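Local structure of uncharacterized protein (Nostoc punctiforme, 2R3S) at residues Thr33-Gly38 with Gln43-Lys48; Asp61-Val64 with Phe68-Lys71; Ser82-Phe85 with Gln89-Phe92; Ile98-Leu101 with Met105-Asn108. The protein is a putative O-methyltransferase that probably transfers methyl groups from S-adenosylmethionine to an acceptor not yet identified, and assembles as a two-chain unit. All coordinates share one frame; numbering follows the deposited sequence.

How the contacts relate
Contacts 1 and 2 lie inside the dimerisation region and touch each other through I35 CD1 of contact 1 and M69 CE of contact 2. Contact 1 is purely apolar, joining two helices, and no second subunit reaches it. Contact 2 joins a helix to a strand, is mostly buried among its touching residues, and adds a salt bridge from a buried aspartate. Contact 3 is a surface contact, with S90 donating to the carbonyl of M84 at the end of helix 80-85; S82 ties it back to F68 of contact 2. Contact 4, nearest the chain's centre, is apolar again and packs two short helices. Contacts 2, 3 and 4 all meet the second subunit.

Contact 1: residues Thr33-Gly38 with Gln43-Lys48; sequences TAISQG and QSLAQK
L45 reaches out from helix 42-49 and packs its CD2 against A34 and I35, at the end of helix 31-35, and its CD1 against I35. It loses the most surface of any residue here, followed by A34 and then I35. Its CD2 is the shared point: it sits 3.7 Å from A34 CB and 3.5 Å from I35 CG1. The other branch, CD1, touches the outer part of the isoleucine, 3.6 Å from I35 CG1 and 3.7 Å from I35 CD1. The two side chains cross at about a right angle, so the leucine fork straddles the isoleucine's CG1 arm. That arm is available because I35 holds CG1 anti to its carbonyl carbon (chi1 -60°), which carries CD1 out to L45 although the CA-CB bond does not aim there.

A34 points its methyl toward the partner helix, and besides L45 it meets the root of K48, with A34 CB 4.1 Å from K48 CB. Mainly the start of that lysine takes part in the packing; beyond CG its chain bends repeatedly. L45 also rests on M56 and C60 of helix 53-65, so one leucine fills the space between three helices of the dimerisation region. Just past I35 the chain turns through a type II' beta turn, closed by G38 N to I35 O at 3.1 Å, and heads for the short strand 39-40.

No hydrogen bond crosses between the segments: the contact is made by methyl and methylene groups, which specify shape and exclusion of water but no polar pairing.

Contact 2: residues Asp61-Val64 with Phe68-Lys71; sequences DYLV and FMTK
D61 and K71 join this helix-strand pair in a salt bridge, with K71 NZ 2.6 Å from OD1 of the buried D61. The ammonium comes in on the syn side of the carboxylate but 31° out of its plane, at the end of a lysine chain extended beyond CG. Both ends have further partners: D61 OD1 also bonds Y76 OH, and K71 NZ bonds the backbone O of D277 of the second subunit. Were D61 a leucine, the K71 ammonium would probably be left without its carboxylate and Y76 OH without this acceptor.

Backbone groups are looked after too. F68 N donates to L63 O at 2.9 Å, closing the turn that leaves helix 53-65. One water donates to both V64 O and M69 O, at 3.1 Å from the first, while V64 CA makes a CA-H...O contact to M69 O. F68 O turns elsewhere, to the hydroxyl of S82.

Alongside these polar links the packing is apolar. The selenomethionine M69, whose CG stands between its backbone N and carbonyl carbon (chi1 58°), presses CG tightly on V64 CG2 at 3.5 Å. It then turns about its CG-SE bond to bring CE to L63 CD1, 3.7 Å away, while L63 CD2 leans obliquely on the F68 ring.

A helix running through a tight turn into the first strand of a beta hairpin, here 69-72 with 75-78, is consistent with the link from the last helix of the helix-turn-helix to the wing in the winged-helix fold, used here in a dimerisation domain.

Contact 3: residues Ser82-Phe85 with Gln89-Phe92; sequences SAMF and QSKF
This is a surface contact in which the loop after helix 80-85 doubles back over that helix's last turn, bringing S90 and F92 against M84 and F85. The polar link is S90 OG, which donates to M84 O at 2.7 Å, somewhat tilted from the carbonyl plane. The same oxygen accepts from F92 N at 3.0 Å with an N-H...O angle of 161°. One hydroxyl thus ties the helix end to the loop and folds the loop on itself. S90 keeps OG anti to its own N (chi1 173°), which sets it between the two partners, while its CB also lies close to A83 O.

The bond from F92 N to the side chain two residues earlier makes an ST turn. It comes where the chain leaves the dimerisation region's helix 80-85 on its way to helix 98-101, and F85 is fixed to that same loop by backbone bonds with V94.

Beside the turn, the selenomethionine M84 is modelled in two conformers. In the one given, its extended chain lays CE over one face of the F92 ring, 3.8 Å from the centroid and 17° off the normal, a CH-pi contact. SE takes a more oblique position at 5.3 Å from that centroid, completing a Met-aromatic pair; neither contact is assured in the other conformer. F85 meets F92 at the backbone, its CD1 3.3 Å from F92 O, with CE1 near F92 CB. P5 and S6 of the second subunit pack on M84 and F85 respectively.

Contact 4: residues Ile98-Leu101 with Met105-Asn108; sequences IEFL and MITN
Two short helices, 98-101 and 104-107, follow each other closely here, with the CA atoms of L101 and I106 approaching to 6.7 Å and no hydrogen bond crossing between the segments. I106 carries the contact, its CA-CB bond aimed at the first helix. Its CG1 lies over one face of the F100 ring, displaced toward the rim, 4.1 Å from the centroid and 26° off the normal, a CH-pi contact. F100 CZ and CE1 are both 3.8 Å from I106 CG1, and CD1 follows along the same rim at CZ and CE1. F100 brings its ring there by setting CG anti to the backbone N (chi1 172°), swinging it toward the second helix.

The remaining touches are aliphatic carbons against carbonyl oxygens. The I106 CG1 methylene also stands 3.7 Å from F100 O, and the other branch, the methyl CG2, is 4.1 Å from L101 O. T107 adds its own CG2 at 3.8 Å from that same L101 O. Cutting I106 back to an alanine removes the CG1 and CD1 packing over the F100 face and is likely to leave a gap beside the ring.

Around the pair, V136 of helix 136-143 packs on a residue of each helix, F100 and I106, and F140 meets the F100 ring edge-to-face. The second subunit also closes in, its F11 on L101 and its Y17 on I106 and T107, so these two short helices are packed on both by their own helix 136-143 and by the partner chain.

Contact 1: residues Thr33-Gly38 with Gln43-Lys48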
# COMPACT_ATOMS: atom_id res chain seq x y z
N THR A 33 -18.46 -5.87 -10.97
CA THR A 33 -19.34 -6.16 -12.11
C THR A 33 -20.42 -7.17 -11.75
O THR A 33 -21.56 -7.07 -12.23
CB THR A 33 -18.52 -6.66 -13.31
OG1 THR A 33 -17.55 -5.65 -13.66
CG2 THR A 33 -19.40 -6.97 -14.53
N ALA A 34 -20.07 -8.14 -10.90
CA ALA A 34 -21.01 -9.15 -10.41
C ALA A 34 -22.05 -8.60 -9.41
O ALA A 34 -23.21 -9.06 -9.39
CB ALA A 34 -20.24 -10.34 -9.79
N ILE A 35 -21.63 -7.65 -8.58
CA ILE A 35 -22.55 -6.96 -7.68
C ILE A 35 -23.35 -5.89 -8.43
O ILE A 35 -24.56 -5.79 -8.27
CB ILE A 35 -21.82 -6.28 -6.49
CG1 ILE A 35 -21.06 -7.32 -5.65
CG2 ILE A 35 -22.83 -5.59 -5.60
CD1 ILE A 35 -20.08 -6.72 -4.69
N SER A 36 -22.65 -5.10 -9.22
CA SER A 36 -23.26 -4.02 -9.98
C SER A 36 -24.11 -3.12 -9.09
O SER A 36 -23.63 -2.64 -8.07
CB SER A 36 -24.03 -4.56 -11.18
OG SER A 36 -24.39 -3.48 -12.03
N GLN A 37 -25.36 -2.87 -9.46
CA GLN A 37 -26.18 -1.95 -8.65
C GLN A 37 -27.12 -2.64 -7.70
O GLN A 37 -27.96 -2.00 -7.10
CB GLN A 37 -26.91 -0.95 -9.55
CG GLN A 37 -25.96 -0.21 -10.51
CD GLN A 37 -26.45 1.17 -10.94
OE1 GLN A 37 -27.53 1.61 -10.55
NE2 GLN A 37 -25.64 1.86 -11.74
N GLY A 38 -26.98 -3.95 -7.55
CA GLY A 38 -27.78 -4.73 -6.63
C GLY A 38 -27.06 -5.12 -5.33
O GLY A 38 -26.15 -4.45 -4.90
N GLN A 43 -21.71 -15.94 -1.03
CA GLN A 43 -22.02 -17.23 -1.62
C GLN A 43 -22.34 -17.09 -3.12
O GLN A 43 -21.86 -17.86 -3.99
CB GLN A 43 -23.21 -17.82 -0.89
CG GLN A 43 -22.91 -18.23 0.59
CD GLN A 43 -22.99 -17.09 1.67
OE1 GLN A 43 -23.14 -15.89 1.40
NE2 GLN A 43 -22.88 -17.51 2.92
N SER A 44 -23.11 -16.06 -3.43
CA SER A 44 -23.51 -15.81 -4.80
C SER A 44 -22.34 -15.21 -5.60
O SER A 44 -22.17 -15.54 -6.77
CB SER A 44 -24.79 -14.95 -4.84
OG SER A 44 -24.84 -14.11 -5.96
N LEU A 45 -21.53 -14.35 -4.99
CA LEU A 45 -20.36 -13.81 -5.66
C LEU A 45 -19.33 -14.92 -5.93
O LEU A 45 -18.63 -14.88 -6.93
CB LEU A 45 -19.76 -12.63 -4.88
CG LEU A 45 -20.65 -11.39 -4.81
CD1 LEU A 45 -20.10 -10.32 -3.82
CD2 LEU A 45 -20.85 -10.81 -6.20
N ALA A 46 -19.26 -15.91 -5.04
CA ALA A 46 -18.41 -17.09 -5.25
C ALA A 46 -18.81 -17.86 -6.51
O ALA A 46 -17.95 -18.24 -7.29
CB ALA A 46 -18.47 -18.00 -4.00
N GLN A 47 -20.11 -18.08 -6.70
CA GLN A 47 -20.63 -18.75 -7.91
C GLN A 47 -20.35 -17.89 -9.13
O GLN A 47 -19.81 -18.38 -10.11
CB GLN A 47 -22.15 -19.01 -7.84
CG GLN A 47 -22.57 -20.21 -7.05
N LYS A 48 -20.73 -16.62 -9.07
CA LYS A 48 -20.61 -15.71 -10.20
C LYS A 48 -19.14 -15.53 -10.66
O LYS A 48 -18.87 -15.45 -11.86
CB LYS A 48 -21.18 -14.30 -9.87
CG LYS A 48 -22.63 -14.24 -9.39
CD LYS A 48 -23.69 -13.91 -10.48
CE LYS A 48 -24.74 -12.91 -9.94
NZ LYS A 48 -26.17 -13.21 -10.32

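Contact 2: residues Asp61-Val64 with Phe68-Lys71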
# COMPACT_ATOMS: atom_id res chain seq x y z
N ASP A 61 -15.52 -8.56 2.84
CA ASP A 61 -15.50 -7.90 4.17
C ASP A 61 -14.39 -6.85 4.22
O ASP A 61 -14.61 -5.74 4.69
CB ASP A 61 -15.30 -8.90 5.30
CG ASP A 61 -16.50 -9.75 5.56
OD1 ASP A 61 -17.63 -9.33 5.23
OD2 ASP A 61 -16.32 -10.84 6.14
N TYR A 62 -13.23 -7.19 3.69
CA TYR A 62 -12.11 -6.25 3.62
C TYR A 62 -12.43 -5.07 2.72
O TYR A 62 -12.17 -3.93 3.07
CB TYR A 62 -10.85 -6.98 3.13
CG TYR A 62 -9.56 -6.19 3.21
CD1 TYR A 62 -9.15 -5.38 2.16
CD2 TYR A 62 -8.77 -6.24 4.34
CE1 TYR A 62 -7.97 -4.66 2.24
CE2 TYR A 62 -7.59 -5.52 4.43
CZ TYR A 62 -7.21 -4.73 3.39
OH TYR A 62 -6.03 -4.04 3.46
N LEU A 63 -13.04 -5.33 1.56
CA LEU A 63 -13.48 -4.24 0.68
C LEU A 63 -14.53 -3.32 1.34
O LEU A 63 -14.60 -2.16 1.01
CB LEU A 63 -13.98 -4.80 -0.66
CG LEU A 63 -12.89 -5.46 -1.53
CD1 LEU A 63 -13.56 -6.13 -2.74
CD2 LEU A 63 -11.72 -4.52 -2.00
N VAL A 64 -15.35 -3.85 2.23
CA VAL A 64 -16.25 -3.07 3.05
C VAL A 64 -15.42 -2.23 4.04
O VAL A 64 -15.56 -0.99 4.10
CB VAL A 64 -17.25 -3.94 3.81
CG1 VAL A 64 -18.04 -3.09 4.85
CG2 VAL A 64 -18.20 -4.65 2.82
N PHE A 68 -14.96 0.37 -0.37
CA PHE A 68 -15.48 0.11 -1.72
C PHE A 68 -16.94 -0.38 -1.77
O PHE A 68 -17.59 -0.34 -2.82
CB PHE A 68 -14.57 -0.88 -2.45
CG PHE A 68 -13.25 -0.29 -2.82
CD1 PHE A 68 -13.10 0.41 -4.00
CD2 PHE A 68 -12.17 -0.40 -1.97
CE1 PHE A 68 -11.88 0.98 -4.33
CE2 PHE A 68 -10.93 0.19 -2.31
CZ PHE A 68 -10.81 0.87 -3.48
N MSE A 69 -17.47 -0.84 -0.66
CA MSE A 69 -18.82 -1.41 -0.65
C MSE A 69 -19.36 -1.42 0.76
O MSE A 69 -18.63 -1.14 1.71
CB MSE A 69 -18.82 -2.81 -1.22
CG MSE A 69 -17.94 -3.80 -0.55
SE MSE A 69 -17.82 -5.50 -1.63
CE MSE A 69 -17.01 -4.77 -3.27
N THR A 70 -20.65 -1.72 0.89
CA THR A 70 -21.29 -1.78 2.19
C THR A 70 -21.81 -3.20 2.37
O THR A 70 -21.91 -3.94 1.39
CB THR A 70 -22.41 -0.74 2.35
OG1 THR A 70 -23.43 -0.96 1.38
CG2 THR A 70 -21.84 0.67 2.21
N LYS A 71 -22.08 -3.56 3.63
CA LYS A 71 -22.55 -4.89 3.98
C LYS A 71 -23.95 -4.79 4.55
O LYS A 71 -24.13 -4.33 5.67
CB LYS A 71 -21.58 -5.54 4.98
CG LYS A 71 -21.68 -7.04 5.03
CD LYS A 71 -20.69 -7.65 6.00
CE LYS A 71 -20.87 -9.18 6.11
NZ LYS A 71 -19.69 -9.78 6.78
O HOH W 1 -17.87 0.87 3.31

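Contact 3: residues Ser82-Phe85 with Gln89-Phe92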
# COMPACT_ATOMS: atom_id res chain seq x y z
N SER A 82 -17.99 3.00 -6.62
CA SER A 82 -17.61 1.70 -7.17
C SER A 82 -18.56 1.37 -8.32
O SER A 82 -18.12 0.91 -9.36
CB SER A 82 -17.66 0.60 -6.10
OG SER A 82 -16.71 0.82 -5.05
N ALA A 83 -19.84 1.64 -8.15
CA ALA A 83 -20.80 1.39 -9.21
C ALA A 83 -20.42 2.18 -10.48
O ALA A 83 -20.51 1.67 -11.58
CB ALA A 83 -22.20 1.74 -8.74
N MSE A 84 -19.90 3.38 -10.29
CA MSE A 84 -19.61 4.26 -11.42
C MSE A 84 -18.26 3.91 -12.04
O MSE A 84 -18.12 3.94 -13.25
CB MSE A 84 -19.66 5.74 -11.01
CG MSE A 84 -19.49 6.72 -12.20
SE MSE A 84 -19.75 8.62 -11.74
CE MSE A 84 -19.25 9.52 -13.40
N PHE A 85 -17.27 3.57 -11.23
CA PHE A 85 -15.90 3.45 -11.74
C PHE A 85 -15.32 2.03 -11.84
O PHE A 85 -14.27 1.82 -12.47
CB PHE A 85 -14.96 4.39 -10.93
CG PHE A 85 -15.29 5.86 -11.12
CD1 PHE A 85 -15.01 6.49 -12.34
CD2 PHE A 85 -15.89 6.59 -10.11
CE1 PHE A 85 -15.33 7.84 -12.54
CE2 PHE A 85 -16.23 7.93 -10.30
CZ PHE A 85 -15.96 8.56 -11.52
N GLN A 89 -20.04 -2.50 -16.45
CA GLN A 89 -21.27 -2.11 -17.09
C GLN A 89 -21.31 -0.60 -17.25
O GLN A 89 -22.01 -0.12 -18.10
CB GLN A 89 -22.46 -2.65 -16.26
CG GLN A 89 -23.80 -1.89 -16.36
CD GLN A 89 -24.33 -1.80 -17.79
OE1 GLN A 89 -23.91 -2.55 -18.69
NE2 GLN A 89 -25.27 -0.87 -18.00
N SER A 90 -20.54 0.13 -16.45
CA SER A 90 -20.54 1.59 -16.49
C SER A 90 -19.61 2.11 -17.58
O SER A 90 -18.52 1.58 -17.79
CB SER A 90 -20.06 2.15 -15.16
OG SER A 90 -19.88 3.57 -15.22
N LYS A 91 -20.06 3.18 -18.25
CA LYS A 91 -19.28 3.88 -19.25
C LYS A 91 -18.03 4.52 -18.65
O LYS A 91 -17.09 4.83 -19.37
CB LYS A 91 -20.15 4.96 -19.96
N PHE A 92 -18.00 4.71 -17.32
CA PHE A 92 -16.88 5.40 -16.64
C PHE A 92 -15.90 4.44 -15.95
O PHE A 92 -15.04 4.85 -15.17
CB PHE A 92 -17.47 6.40 -15.64
CG PHE A 92 -18.37 7.38 -16.30
CD1 PHE A 92 -17.84 8.42 -17.06
CD2 PHE A 92 -19.75 7.21 -16.26
CE1 PHE A 92 -18.68 9.31 -17.73
CE2 PHE A 92 -20.59 8.09 -16.93
CZ PHE A 92 -20.06 9.14 -17.68

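Contact 4: residues Ile98-Leu101 with Met105-Asn108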
# COMPACT_ATOMS: atom_id res chain seq x y z
N ILE A 98 -5.17 -0.67 -13.73
CA ILE A 98 -4.19 -1.49 -12.99
C ILE A 98 -3.21 -2.22 -13.93
O ILE A 98 -2.14 -2.64 -13.50
CB ILE A 98 -4.84 -2.54 -12.02
CG1 ILE A 98 -5.64 -3.62 -12.79
CG2 ILE A 98 -5.70 -1.86 -10.95
CD1 ILE A 98 -5.98 -4.90 -11.90
N GLU A 99 -3.57 -2.38 -15.20
CA GLU A 99 -2.64 -3.01 -16.15
C GLU A 99 -1.34 -2.25 -16.34
O GLU A 99 -0.29 -2.84 -16.62
CB GLU A 99 -3.33 -3.24 -17.49
CG GLU A 99 -4.32 -4.43 -17.43
CD GLU A 99 -5.15 -4.58 -18.72
OE1 GLU A 99 -4.80 -3.94 -19.75
OE2 GLU A 99 -6.17 -5.33 -18.68
N PHE A 100 -1.41 -0.93 -16.18
CA PHE A 100 -0.24 -0.08 -16.06
C PHE A 100 0.17 0.11 -14.60
O PHE A 100 1.32 -0.18 -14.24
CB PHE A 100 -0.48 1.29 -16.74
CG PHE A 100 0.63 2.27 -16.48
CD1 PHE A 100 1.82 2.19 -17.19
CD2 PHE A 100 0.50 3.23 -15.51
CE1 PHE A 100 2.85 3.06 -16.93
CE2 PHE A 100 1.54 4.09 -15.23
CZ PHE A 100 2.72 4.01 -15.95
N LEU A 101 -0.77 0.58 -13.75
CA LEU A 101 -0.42 1.07 -12.41
C LEU A 101 0.15 -0.02 -11.51
O LEU A 101 0.99 0.26 -10.66
CB LEU A 101 -1.61 1.76 -11.75
CG LEU A 101 -2.07 3.08 -12.36
CD1 LEU A 101 -3.38 3.46 -11.71
CD2 LEU A 101 -1.01 4.18 -12.17
N MSE A 105 6.57 -3.63 -14.09
CA MSE A 105 7.47 -2.67 -14.72
C MSE A 105 7.43 -1.32 -13.99
O MSE A 105 8.37 -0.55 -14.04
CB MSE A 105 7.10 -2.52 -16.20
CG MSE A 105 7.10 -3.86 -16.96
SE MSE A 105 6.75 -3.78 -18.88
CE MSE A 105 4.81 -4.09 -18.89
N ILE A 106 6.32 -1.05 -13.31
CA ILE A 106 6.18 0.13 -12.45
C ILE A 106 6.44 -0.22 -10.97
O ILE A 106 7.26 0.43 -10.33
CB ILE A 106 4.80 0.78 -12.62
CG1 ILE A 106 4.66 1.34 -14.05
CG2 ILE A 106 4.59 1.91 -11.61
CD1 ILE A 106 5.81 2.37 -14.41
N THR A 107 5.78 -1.25 -10.45
CA THR A 107 5.84 -1.58 -9.02
C THR A 107 7.21 -2.07 -8.53
O THR A 107 7.54 -1.89 -7.36
CB THR A 107 4.76 -2.63 -8.59
OG1 THR A 107 5.07 -3.90 -9.18
CG2 THR A 107 3.32 -2.22 -8.99
N ASN A 108 8.00 -2.68 -9.41
CA ASN A 108 9.37 -3.09 -9.09
C ASN A 108 10.28 -1.96 -8.63
O ASN A 108 11.14 -2.21 -7.81
CB ASN A 108 10.07 -3.76 -10.27
CG ASN A 108 9.62 -5.18 -10.49
OD1 ASN A 108 8.88 -5.77 -9.69
ND2 ASN A 108 10.08 -5.74 -11.60